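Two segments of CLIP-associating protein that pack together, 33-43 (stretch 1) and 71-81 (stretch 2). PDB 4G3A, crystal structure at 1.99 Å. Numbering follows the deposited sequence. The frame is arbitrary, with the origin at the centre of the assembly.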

# COMPACT_ATOMS: atom_id res chain seq x y z
N THR A 33 -8.89 -18.94 1.52
CA THR A 33 -8.60 -20.08 2.38
C THR A 33 -7.67 -21.07 1.69
O THR A 33 -6.69 -21.54 2.27
N PHE A 34 -7.98 -21.37 0.44
CA PHE A 34 -7.20 -22.33 -0.34
C PHE A 34 -5.75 -21.88 -0.47
O PHE A 34 -4.83 -22.63 -0.16
N LEU A 35 -5.55 -20.64 -0.93
CA LEU A 35 -4.21 -20.10 -1.14
C LEU A 35 -3.44 -19.92 0.17
O LEU A 35 -2.21 -19.91 0.17
N SER A 36 -4.16 -19.76 1.27
CA SER A 36 -3.51 -19.52 2.56
C SER A 36 -2.83 -20.77 3.11
O SER A 36 -1.84 -20.69 3.83
N ASP A 37 -3.37 -21.93 2.75
CA ASP A 37 -2.85 -23.20 3.25
C ASP A 37 -1.68 -23.68 2.38
O ASP A 37 -1.87 -24.04 1.22
N ASP A 38 -0.47 -23.68 2.93
CA ASP A 38 0.69 -24.07 2.14
C ASP A 38 0.74 -25.57 1.82
O ASP A 38 1.69 -26.05 1.20
N THR A 39 -0.28 -26.32 2.25
CA THR A 39 -0.39 -27.72 1.83
C THR A 39 -1.20 -27.82 0.55
O THR A 39 -1.25 -28.87 -0.09
N ASN A 40 -1.87 -26.73 0.18
CA ASN A 40 -2.56 -26.65 -1.10
C ASN A 40 -1.59 -26.25 -2.20
O ASN A 40 -0.66 -25.48 -1.97
N SER A 41 -1.81 -26.77 -3.40
CA SER A 41 -0.94 -26.46 -4.53
C SER A 41 -1.53 -25.38 -5.42
O SER A 41 -2.74 -25.30 -5.58
N ILE A 42 -0.67 -24.54 -6.00
CA ILE A 42 -1.13 -23.52 -6.94
C ILE A 42 -0.87 -23.90 -8.39
O ILE A 42 -0.80 -23.04 -9.27
N VAL A 43 -0.70 -25.20 -8.63
CA VAL A 43 -0.66 -25.68 -10.00
C VAL A 43 -1.95 -25.26 -10.67
O VAL A 43 -3.02 -25.35 -10.08
N GLU A 71 -6.74 -9.80 -0.48
CA GLU A 71 -6.22 -10.92 0.30
C GLU A 71 -5.73 -12.05 -0.60
O GLU A 71 -4.71 -12.69 -0.31
N ALA A 72 -6.43 -12.28 -1.71
CA ALA A 72 -6.03 -13.33 -2.64
C ALA A 72 -4.70 -12.95 -3.27
O ALA A 72 -3.81 -13.79 -3.41
N PHE A 73 -4.58 -11.69 -3.67
CA PHE A 73 -3.34 -11.22 -4.25
C PHE A 73 -2.22 -11.34 -3.22
O PHE A 73 -1.11 -11.74 -3.55
N SER A 74 -2.50 -10.98 -1.97
CA SER A 74 -1.48 -11.13 -0.94
C SER A 74 -0.96 -12.57 -0.87
O SER A 74 0.24 -12.81 -0.77
N GLU A 75 -1.88 -13.54 -0.95
CA GLU A 75 -1.49 -14.95 -0.90
C GLU A 75 -0.66 -15.38 -2.11
O GLU A 75 0.33 -16.10 -1.96
N LEU A 76 -1.03 -14.91 -3.30
CA LEU A 76 -0.23 -15.16 -4.50
C LEU A 76 1.16 -14.53 -4.39
O LEU A 76 2.16 -15.13 -4.79
N ILE A 77 1.21 -13.31 -3.85
CA ILE A 77 2.49 -12.64 -3.65
C ILE A 77 3.36 -13.49 -2.74
O ILE A 77 4.54 -13.71 -3.03
N LYS A 78 2.79 -13.96 -1.64
CA LYS A 78 3.54 -14.80 -0.70
C LYS A 78 4.06 -16.07 -1.36
O LYS A 78 5.20 -16.47 -1.12
N ARG A 79 3.24 -16.70 -2.19
CA ARG A 79 3.64 -17.94 -2.87
C ARG A 79 4.57 -17.68 -4.05
O ARG A 79 5.46 -18.49 -4.32
N LEU A 80 4.34 -16.58 -4.76
CA LEU A 80 5.04 -16.33 -6.02
C LEU A 80 6.33 -15.53 -5.85
O LEU A 80 7.24 -15.64 -6.66
N GLY A 81 6.39 -14.71 -4.81
CA GLY A 81 7.56 -13.88 -4.60
C GLY A 81 7.83 -13.05 -5.83
O GLY A 81 6.91 -12.46 -6.40

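The end of one helix and the loop that follows it pack against a second helix, burying 467 Å² in total. The apolar contact centres on Leu35 (chi1 m, chi2 t), whose side chain fits as a knob among Ala72, Glu75, Leu76 and Arg79. Its CD1 lies 4.1 Å from CG of Leu76 and 4.4 Å from CB of Ala72, while CB of Leu35 meets CB of Glu75 at 3.5 Å, at the closest CA approach. Ile42 (p, t) points toward the helix; its CD1 touches CD1 of Leu80 at 3.4 Å, and its CG2 rests 3.3 Å from CD of Arg79.

The polar contacts converge on Arg79, which points toward the first stretch with chi1 m and chi2 and chi3 both t. This extended chain carries the guanidinium to backbone carbonyls at its edge. NE and NH2 of Arg79 bond to O of Leu35 at 2.9 and 3.0 Å; NH1 donates to O of Asn40 at 2.9 Å, and NH2 adds a weak bond to Asn40 O at 3.2 Å. The guanidinium thus ties the helix end to the residue closing the Asp37–Asn40 type I turn. ND2 of Asn40 (chi1 m) donates to O of helical Phe34 at 2.8 Å.

Glu75 (m, m) also points toward the first stretch, yet its OE2 forms a salt bridge with NZ of Lys78 at 3.0 Å.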

# COMPACT_ATOMS: atom_id res chain seq x y z
CB THR A 33 -9.88 -20.81 2.80
OG1 THR A 33 -10.66 -19.95 3.64
CG2 THR A 33 -9.54 -22.09 3.56
CB PHE A 34 -7.82 -22.49 -1.73
CG PHE A 34 -7.07 -23.45 -2.62
CD1 PHE A 34 -7.43 -24.78 -2.68
CD2 PHE A 34 -6.00 -23.01 -3.39
CE1 PHE A 34 -6.75 -25.67 -3.50
CE2 PHE A 34 -5.31 -23.89 -4.21
CZ PHE A 34 -5.69 -25.22 -4.27
CB LEU A 35 -4.29 -18.75 -1.87
CG LEU A 35 -4.85 -18.79 -3.29
CD1 LEU A 35 -4.93 -17.39 -3.85
CD2 LEU A 35 -3.99 -19.66 -4.19
CB SER A 36 -4.52 -18.98 3.57
OG SER A 36 -5.02 -17.72 3.16
CB ASP A 37 -3.98 -24.24 3.24
CG ASP A 37 -3.61 -25.53 3.95
OD1 ASP A 37 -2.41 -25.75 4.19
OD2 ASP A 37 -4.53 -26.32 4.25
CB ASP A 38 2.01 -23.58 2.75
CG ASP A 38 2.48 -24.43 3.91
OD1 ASP A 38 1.63 -24.91 4.69
OD2 ASP A 38 3.70 -24.61 4.05
CB THR A 39 -1.02 -28.64 2.90
OG1 THR A 39 -2.43 -28.41 2.97
CG2 THR A 39 -0.39 -28.39 4.26
CB ASN A 40 -3.73 -25.67 -1.03
CG ASN A 40 -4.86 -26.18 -0.16
OD1 ASN A 40 -4.98 -27.39 0.08
ND2 ASN A 40 -5.71 -25.27 0.30
CB SER A 41 -0.69 -27.73 -5.36
OG SER A 41 -0.05 -27.43 -6.58
CB ILE A 42 -0.55 -22.11 -6.67
CG1 ILE A 42 0.97 -22.16 -6.55
CG2 ILE A 42 -1.16 -21.49 -5.43
CD1 ILE A 42 1.64 -20.85 -6.77
CB VAL A 43 -0.54 -27.22 -10.07
CG1 VAL A 43 -0.73 -27.70 -11.50
CG2 VAL A 43 0.81 -27.68 -9.53
CB GLU A 71 -7.31 -11.43 1.25
CG GLU A 71 -7.66 -10.42 2.35
CD GLU A 71 -8.80 -10.89 3.25
OE1 GLU A 71 -9.75 -10.11 3.45
OE2 GLU A 71 -8.75 -12.03 3.76
CB ALA A 72 -7.08 -13.55 -3.71
CB PHE A 73 -3.48 -9.78 -4.78
CG PHE A 73 -4.12 -9.68 -6.16
CD1 PHE A 73 -3.61 -10.41 -7.22
CD2 PHE A 73 -5.20 -8.84 -6.38
CE1 PHE A 73 -4.18 -10.32 -8.49
CE2 PHE A 73 -5.78 -8.75 -7.65
CZ PHE A 73 -5.27 -9.49 -8.70
CB SER A 74 -2.00 -10.67 0.43
OG SER A 74 -1.85 -9.26 0.58
CB GLU A 75 -2.71 -15.86 -0.70
CG GLU A 75 -3.41 -15.63 0.62
CD GLU A 75 -2.46 -15.71 1.81
OE1 GLU A 75 -1.59 -16.61 1.84
OE2 GLU A 75 -2.57 -14.85 2.71
CB LEU A 76 -0.94 -14.63 -5.75
CG LEU A 76 -2.26 -15.32 -6.13
CD1 LEU A 76 -3.01 -14.51 -7.17
CD2 LEU A 76 -2.00 -16.74 -6.63
CB ILE A 77 2.31 -11.25 -3.02
CG1 ILE A 77 1.70 -10.28 -4.03
CG2 ILE A 77 3.64 -10.71 -2.52
CD1 ILE A 77 1.03 -9.11 -3.36
CB LYS A 78 2.69 -15.14 0.52
CG LYS A 78 2.38 -13.95 1.39
CD LYS A 78 1.41 -14.35 2.47
CE LYS A 78 0.71 -13.13 3.04
NZ LYS A 78 -0.28 -13.56 4.06
CB ARG A 79 2.42 -18.70 -3.38
CG ARG A 79 1.52 -19.25 -2.32
CD ARG A 79 0.43 -20.05 -2.96
NE ARG A 79 -0.40 -20.73 -1.98
CZ ARG A 79 -0.33 -22.02 -1.70
NH1 ARG A 79 0.53 -22.81 -2.35
NH2 ARG A 79 -1.13 -22.54 -0.78
CB LEU A 80 4.13 -15.60 -7.00
CG LEU A 80 3.40 -16.46 -8.02
CD1 LEU A 80 2.77 -17.66 -7.35
CD2 LEU A 80 2.36 -15.64 -8.76